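Local coordinates for AlyGC (Glaciecola chathamensis, PDB 5GKD), which degrades alginate as a lyase of polysaccharide lyase family 6, probably by beta-elimination, with calcium bound in its structure, at residues A566-Q578 with K594-T608. Numbering follows the deposited sequence.
Sequences AGNRSFADYIEVQ and KETDDLGIYNVEYLT
Over the centre of the Arg569 guanidinium lies Ile601 CD1, 3.5 Å above one face, while the carboxylates of Glu595 and Asp597 take its edge. NH1 and NH2 grip Asp597 end-on, NH2 to OD2 at 2.7 Å on the syn lone pair; NH1 also reaches Glu595 OE1 (2.7 Å), nearly along its C-O axis. Arg569 bends at CG (chi2 -57°), which curls the chain back although its CB points away. Glu595 OE2 in turn accepts from Arg569 N and from Asn603 ND2, tying the type II turn Gly567-Ser570 to residues 594-608. A methionine in place of Arg569 would probably leave the Glu595 and Asp597 carboxylates without the cation they share. Phe571 and Tyr602 form an offset edge-to-face pair, the edge of Phe571 toward the face of Tyr602, planes at 68°, Phe571 CE1 3.6 Å from Tyr602 CE2; Tyr602 O and Glu605 OE1 lie in plane at the edge of Phe571. Beyond the corner at Asp573, parallel strands 574-578 and 606-608 run 4.8 Å apart, Ile575 N bonding Tyr606 O at 2.9 Å. These are successive rungs of the C-terminal parallel beta-helix, flanked by strands 543-548 and 637-641, with Ile575 packed inward on Phe590 of strand 590-592.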
loop_
_atom_site.group_PDB
_atom_site.type_symbol
_atom_site.label_atom_id
_atom_site.label_comp_id
_atom_site.label_asym_id
_atom_site.label_seq_id
_atom_site.Cartn_x
_atom_site.Cartn_y
_atom_site.Cartn_z
ATOM N N ALA A 566 0.517 -1.410 -11.136
ATOM C CA ALA A 566 -0.747 -1.282 -10.429
ATOM C C ALA A 566 -0.508 -1.138 -8.930
ATOM O O ALA A 566 0.283 -1.878 -8.350
ATOM C CB ALA A 566 -1.641 -2.498 -10.700
ATOM N N GLY A 567 -1.201 -0.188 -8.307
ATOM C CA GLY A 567 -1.153 -0.073 -6.864
ATOM C C GLY A 567 -1.838 -1.237 -6.176
ATOM O O GLY A 567 -2.738 -1.877 -6.723
ATOM N N ASN A 568 -1.383 -1.529 -4.962
ATOM C CA ASN A 568 -2.049 -2.540 -4.148
ATOM C C ASN A 568 -3.535 -2.219 -3.998
ATOM O O ASN A 568 -3.917 -1.075 -3.752
ATOM C CB ASN A 568 -1.374 -2.640 -2.777
ATOM C CG ASN A 568 -0.074 -3.438 -2.824
ATOM O OD1 ASN A 568 -0.079 -4.654 -2.642
ATOM N ND2 ASN A 568 1.036 -2.761 -3.069
ATOM N N ARG A 569 -4.373 -3.233 -4.189
ATOM C CA ARG A 569 -5.821 -3.121 -4.071
ATOM C C ARG A 569 -6.427 -2.195 -5.125
ATOM O O ARG A 569 -7.525 -1.694 -4.934
ATOM C CB ARG A 569 -6.237 -2.665 -2.662
ATOM C CG ARG A 569 -5.755 -3.579 -1.526
ATOM C CD ARG A 569 -6.247 -5.009 -1.740
ATOM N NE ARG A 569 -6.380 -5.760 -0.505
ATOM C CZ ARG A 569 -5.881 -6.973 -0.292
ATOM N NH1 ARG A 569 -5.208 -7.601 -1.247
ATOM N NH2 ARG A 569 -6.083 -7.567 0.881
ATOM N N SER A 570 -5.728 -1.935 -6.227
ATOM C CA SER A 570 -6.291 -1.167 -7.327
ATOM C C SER A 570 -7.015 -2.109 -8.282
ATOM O O SER A 570 -6.763 -3.313 -8.302
ATOM C CB SER A 570 -5.203 -0.381 -8.072
ATOM O OG SER A 570 -4.317 -1.242 -8.783
ATOM N N PHE A 571 -7.929 -1.554 -9.078
ATOM C CA PHE A 571 -8.724 -2.403 -9.966
ATOM C C PHE A 571 -9.049 -1.672 -11.262
ATOM O O PHE A 571 -9.724 -0.638 -11.249
ATOM C CB PHE A 571 -10.010 -2.883 -9.286
ATOM C CG PHE A 571 -10.742 -3.950 -10.081
ATOM C CD1 PHE A 571 -10.418 -5.291 -9.928
ATOM C CD2 PHE A 571 -11.726 -3.602 -11.008
ATOM C CE1 PHE A 571 -11.067 -6.264 -10.676
ATOM C CE2 PHE A 571 -12.377 -4.573 -11.742
ATOM C CZ PHE A 571 -12.052 -5.902 -11.578
ATOM N N ALA A 572 -8.565 -2.214 -12.380
ATOM C CA ALA A 572 -8.905 -1.715 -13.704
ATOM C C ALA A 572 -10.124 -2.453 -14.253
ATOM O O ALA A 572 -10.074 -3.666 -14.472
ATOM C CB ALA A 572 -7.722 -1.873 -14.660
ATOM N N ASP A 573 -11.219 -1.718 -14.483
ATOM C CA ASP A 573 -12.338 -2.273 -15.244
ATOM C C ASP A 573 -11.875 -2.819 -16.596
ATOM O O ASP A 573 -12.392 -3.831 -17.075
ATOM C CB ASP A 573 -13.431 -1.220 -15.435
ATOM C CG ASP A 573 -14.350 -1.079 -14.198
ATOM O OD1 ASP A 573 -14.813 -2.093 -13.670
ATOM O OD2 ASP A 573 -14.644 0.048 -13.772
ATOM N N TYR A 574 -10.900 -2.163 -17.229
ATOM C CA TYR A 574 -10.190 -2.790 -18.335
ATOM C C TYR A 574 -8.890 -2.057 -18.588
ATOM O O TYR A 574 -8.762 -0.861 -18.312
ATOM C CB TYR A 574 -11.010 -2.837 -19.640
ATOM C CG TYR A 574 -11.416 -1.498 -20.216
ATOM C CD1 TYR A 574 -10.538 -0.742 -20.998
ATOM C CD2 TYR A 574 -12.689 -1.000 -20.003
ATOM C CE1 TYR A 574 -10.936 0.490 -21.528
ATOM C CE2 TYR A 574 -13.086 0.214 -20.521
ATOM C CZ TYR A 574 -12.218 0.952 -21.275
ATOM O OH TYR A 574 -12.666 2.146 -21.780
ATOM N N ILE A 575 -7.934 -2.802 -19.123
ATOM C CA ILE A 575 -6.727 -2.268 -19.732
ATOM C C ILE A 575 -6.718 -2.775 -21.165
ATOM O O ILE A 575 -6.767 -3.990 -21.393
ATOM C CB ILE A 575 -5.464 -2.709 -18.977
ATOM C CG1 ILE A 575 -5.491 -2.152 -17.556
ATOM C CG2 ILE A 575 -4.213 -2.245 -19.685
ATOM C CD1 ILE A 575 -4.510 -2.827 -16.636
ATOM N N GLU A 576 -6.697 -1.859 -22.128
ATOM C CA GLU A 576 -6.753 -2.224 -23.538
ATOM C C GLU A 576 -5.605 -1.586 -24.309
ATOM O O GLU A 576 -5.445 -0.363 -24.288
ATOM C CB GLU A 576 -8.082 -1.809 -24.159
ATOM C CG GLU A 576 -8.496 -2.769 -25.248
ATOM C CD GLU A 576 -9.325 -2.129 -26.317
ATOM O OE1 GLU A 576 -9.913 -2.887 -27.121
ATOM O OE2 GLU A 576 -9.384 -0.879 -26.348
ATOM N N VAL A 577 -4.827 -2.415 -24.997
ATOM C CA VAL A 577 -3.693 -1.983 -25.806
ATOM C C VAL A 577 -3.938 -2.433 -27.242
ATOM O O VAL A 577 -4.092 -3.635 -27.504
ATOM C CB VAL A 577 -2.370 -2.553 -25.279
ATOM C CG1 VAL A 577 -1.221 -2.100 -26.142
ATOM C CG2 VAL A 577 -2.151 -2.139 -23.817
ATOM N N GLN A 578 -3.974 -1.472 -28.170
ATOM C CA GLN A 578 -4.198 -1.738 -29.591
ATOM C C GLN A 578 -3.128 -1.038 -30.418
ATOM O O GLN A 578 -2.836 0.140 -30.183
ATOM C CB GLN A 578 -5.579 -1.256 -30.057
ATOM C CG GLN A 578 -6.765 -1.901 -29.385
ATOM C CD GLN A 578 -6.936 -3.354 -29.768
ATOM O OE1 GLN A 578 -6.379 -3.816 -30.763
ATOM N NE2 GLN A 578 -7.707 -4.086 -28.979
ATOM N N LYS A 594 -0.423 -7.799 -7.618
ATOM C CA LYS A 594 -0.137 -7.298 -6.273
ATOM C C LYS A 594 -0.861 -8.050 -5.158
ATOM O O LYS A 594 -0.430 -7.978 -4.004
ATOM C CB LYS A 594 -0.481 -5.811 -6.178
ATOM C CG LYS A 594 0.265 -4.960 -7.182
ATOM C CD LYS A 594 1.757 -5.315 -7.159
ATOM C CE LYS A 594 2.568 -4.558 -8.197
ATOM N NZ LYS A 594 2.865 -3.150 -7.830
ATOM N N GLU A 595 -1.947 -8.756 -5.447
ATOM C CA GLU A 595 -2.792 -9.284 -4.377
ATOM C C GLU A 595 -2.428 -10.737 -4.088
ATOM O O GLU A 595 -3.156 -11.681 -4.396
ATOM C CB GLU A 595 -4.264 -9.132 -4.744
ATOM C CG GLU A 595 -4.568 -7.859 -5.504
ATOM C CD GLU A 595 -4.158 -6.608 -4.754
ATOM O OE1 GLU A 595 -4.213 -6.624 -3.514
ATOM O OE2 GLU A 595 -3.795 -5.609 -5.399
ATOM N N THR A 596 -1.285 -10.900 -3.446
ATOM C CA THR A 596 -0.734 -12.217 -3.179
ATOM C C THR A 596 -1.173 -12.780 -1.833
ATOM O O THR A 596 -0.639 -13.797 -1.398
ATOM C CB THR A 596 0.791 -12.170 -3.249
ATOM O OG1 THR A 596 1.255 -11.093 -2.435
ATOM C CG2 THR A 596 1.249 -11.923 -4.674
ATOM N N ASP A 597 -2.129 -12.151 -1.164
ATOM C CA ASP A 597 -2.667 -12.709 0.065
ATOM C C ASP A 597 -3.818 -13.692 -0.176
ATOM O O ASP A 597 -4.439 -14.146 0.783
ATOM C CB ASP A 597 -3.095 -11.582 1.004
ATOM C CG ASP A 597 -4.054 -10.617 0.367
ATOM O OD1 ASP A 597 -4.224 -10.632 -0.872
ATOM O OD2 ASP A 597 -4.642 -9.821 1.117
ATOM N N ASP A 598 -4.106 -14.032 -1.430
ATOM C CA ASP A 598 -4.966 -15.175 -1.784
ATOM C C ASP A 598 -6.354 -15.103 -1.136
ATOM O O ASP A 598 -6.897 -16.112 -0.685
ATOM C CB ASP A 598 -4.283 -16.507 -1.443
ATOM C CG ASP A 598 -3.080 -16.790 -2.337
ATOM O OD1 ASP A 598 -2.784 -15.953 -3.205
ATOM O OD2 ASP A 598 -2.446 -17.856 -2.188
ATOM N N LEU A 599 -6.945 -13.908 -1.114
ATOM C CA LEU A 599 -8.314 -13.717 -0.663
ATOM C C LEU A 599 -9.287 -13.576 -1.829
ATOM O O LEU A 599 -10.395 -13.056 -1.648
ATOM C CB LEU A 599 -8.411 -12.488 0.242
ATOM C CG LEU A 599 -7.448 -12.469 1.424
ATOM C CD1 LEU A 599 -7.572 -11.159 2.175
ATOM C CD2 LEU A 599 -7.728 -13.630 2.348
ATOM N N GLY A 600 -8.891 -14.000 -3.025
ATOM C CA GLY A 600 -9.761 -13.876 -4.178
ATOM C C GLY A 600 -9.783 -12.515 -4.841
ATOM O O GLY A 600 -10.573 -12.317 -5.775
ATOM N N ILE A 601 -8.921 -11.570 -4.406
ATOM C CA ILE A 601 -8.875 -10.212 -4.932
ATOM C C ILE A 601 -7.949 -10.171 -6.150
ATOM O O ILE A 601 -6.947 -10.891 -6.217
ATOM C CB ILE A 601 -8.420 -9.228 -3.827
ATOM C CG1 ILE A 601 -9.340 -9.316 -2.600
ATOM C CG2 ILE A 601 -8.434 -7.814 -4.333
ATOM C CD1 ILE A 601 -8.831 -8.566 -1.405
ATOM N N TYR A 602 -8.265 -9.319 -7.124
ATOM C CA TYR A 602 -7.410 -9.192 -8.301
ATOM C C TYR A 602 -7.449 -7.749 -8.803
ATOM O O TYR A 602 -8.172 -6.907 -8.267
ATOM C CB TYR A 602 -7.785 -10.227 -9.384
ATOM C CG TYR A 602 -9.213 -10.246 -9.890
ATOM C CD1 TYR A 602 -10.237 -10.857 -9.159
ATOM C CD2 TYR A 602 -9.533 -9.720 -11.139
ATOM C CE1 TYR A 602 -11.539 -10.926 -9.662
ATOM C CE2 TYR A 602 -10.830 -9.774 -11.642
ATOM C CZ TYR A 602 -11.820 -10.375 -10.902
ATOM O OH TYR A 602 -13.085 -10.416 -11.407
ATOM N N ASN A 603 -6.642 -7.469 -9.843
ATOM C CA ASN A 603 -6.298 -6.111 -10.256
ATOM C C ASN A 603 -6.911 -5.664 -11.579
ATOM O O ASN A 603 -6.826 -4.468 -11.898
ATOM C CB ASN A 603 -4.771 -5.956 -10.377
ATOM C CG ASN A 603 -4.051 -6.125 -9.052
ATOM O OD1 ASN A 603 -3.132 -6.945 -8.929
ATOM N ND2 ASN A 603 -4.446 -5.333 -8.052
ATOM N N VAL A 604 -7.505 -6.569 -12.360
ATOM C CA VAL A 604 -7.976 -6.232 -13.702
ATOM C C VAL A 604 -9.075 -7.194 -14.152
ATOM O O VAL A 604 -8.940 -8.414 -14.033
ATOM C CB VAL A 604 -6.809 -6.225 -14.716
ATOM C CG1 VAL A 604 -6.103 -7.589 -14.761
ATOM C CG2 VAL A 604 -7.299 -5.824 -16.109
ATOM N N GLU A 605 -10.168 -6.647 -14.688
ATOM C CA GLU A 605 -11.233 -7.497 -15.201
ATOM C C GLU A 605 -10.929 -7.983 -16.619
ATOM O O GLU A 605 -11.029 -9.179 -16.894
ATOM C CB GLU A 605 -12.577 -6.759 -15.152
ATOM C CG GLU A 605 -13.784 -7.652 -15.452
ATOM C CD GLU A 605 -14.032 -8.739 -14.410
ATOM O OE1 GLU A 605 -13.460 -8.686 -13.303
ATOM O OE2 GLU A 605 -14.824 -9.659 -14.702
ATOM N N TYR A 606 -10.569 -7.071 -17.525
ATOM C CA TYR A 606 -10.236 -7.384 -18.915
ATOM C C TYR A 606 -8.882 -6.785 -19.257
ATOM O O TYR A 606 -8.744 -5.561 -19.296
ATOM C CB TYR A 606 -11.280 -6.839 -19.888
ATOM C CG TYR A 606 -12.668 -7.343 -19.671
ATOM C CD1 TYR A 606 -13.091 -8.560 -20.213
ATOM C CD2 TYR A 606 -13.567 -6.600 -18.936
ATOM C CE1 TYR A 606 -14.393 -9.021 -20.014
ATOM C CE2 TYR A 606 -14.846 -7.044 -18.733
ATOM C CZ TYR A 606 -15.251 -8.250 -19.262
ATOM O OH TYR A 606 -16.535 -8.643 -19.034
ATOM N N LEU A 607 -7.901 -7.637 -19.523
ATOM C CA LEU A 607 -6.628 -7.235 -20.105
ATOM C C LEU A 607 -6.622 -7.652 -21.571
ATOM O O LEU A 607 -6.704 -8.848 -21.870
ATOM C CB LEU A 607 -5.471 -7.911 -19.373
ATOM C CG LEU A 607 -4.079 -7.305 -19.305
ATOM C CD1 LEU A 607 -3.041 -8.394 -19.344
ATOM C CD2 LEU A 607 -3.816 -6.239 -20.324
ATOM N N THR A 608 -6.510 -6.682 -22.476
ATOM C CA THR A 608 -6.504 -6.959 -23.910
ATOM C C THR A 608 -5.307 -6.290 -24.573
ATOM O O THR A 608 -5.107 -5.085 -24.413
ATOM C CB THR A 608 -7.803 -6.483 -24.577
ATOM O OG1 THR A 608 -8.902 -7.233 -24.069
ATOM C CG2 THR A 608 -7.738 -6.700 -26.085
HETATM O O HOH W 1 -2.161 -5.601 -1.749
HETATM O O HOH W 2 -4.982 -2.400 -11.185
HETATM O O HOH W 3 -7.364 -4.932 -5.948
HETATM O O HOH W 4 -9.476 -4.793 -22.066
#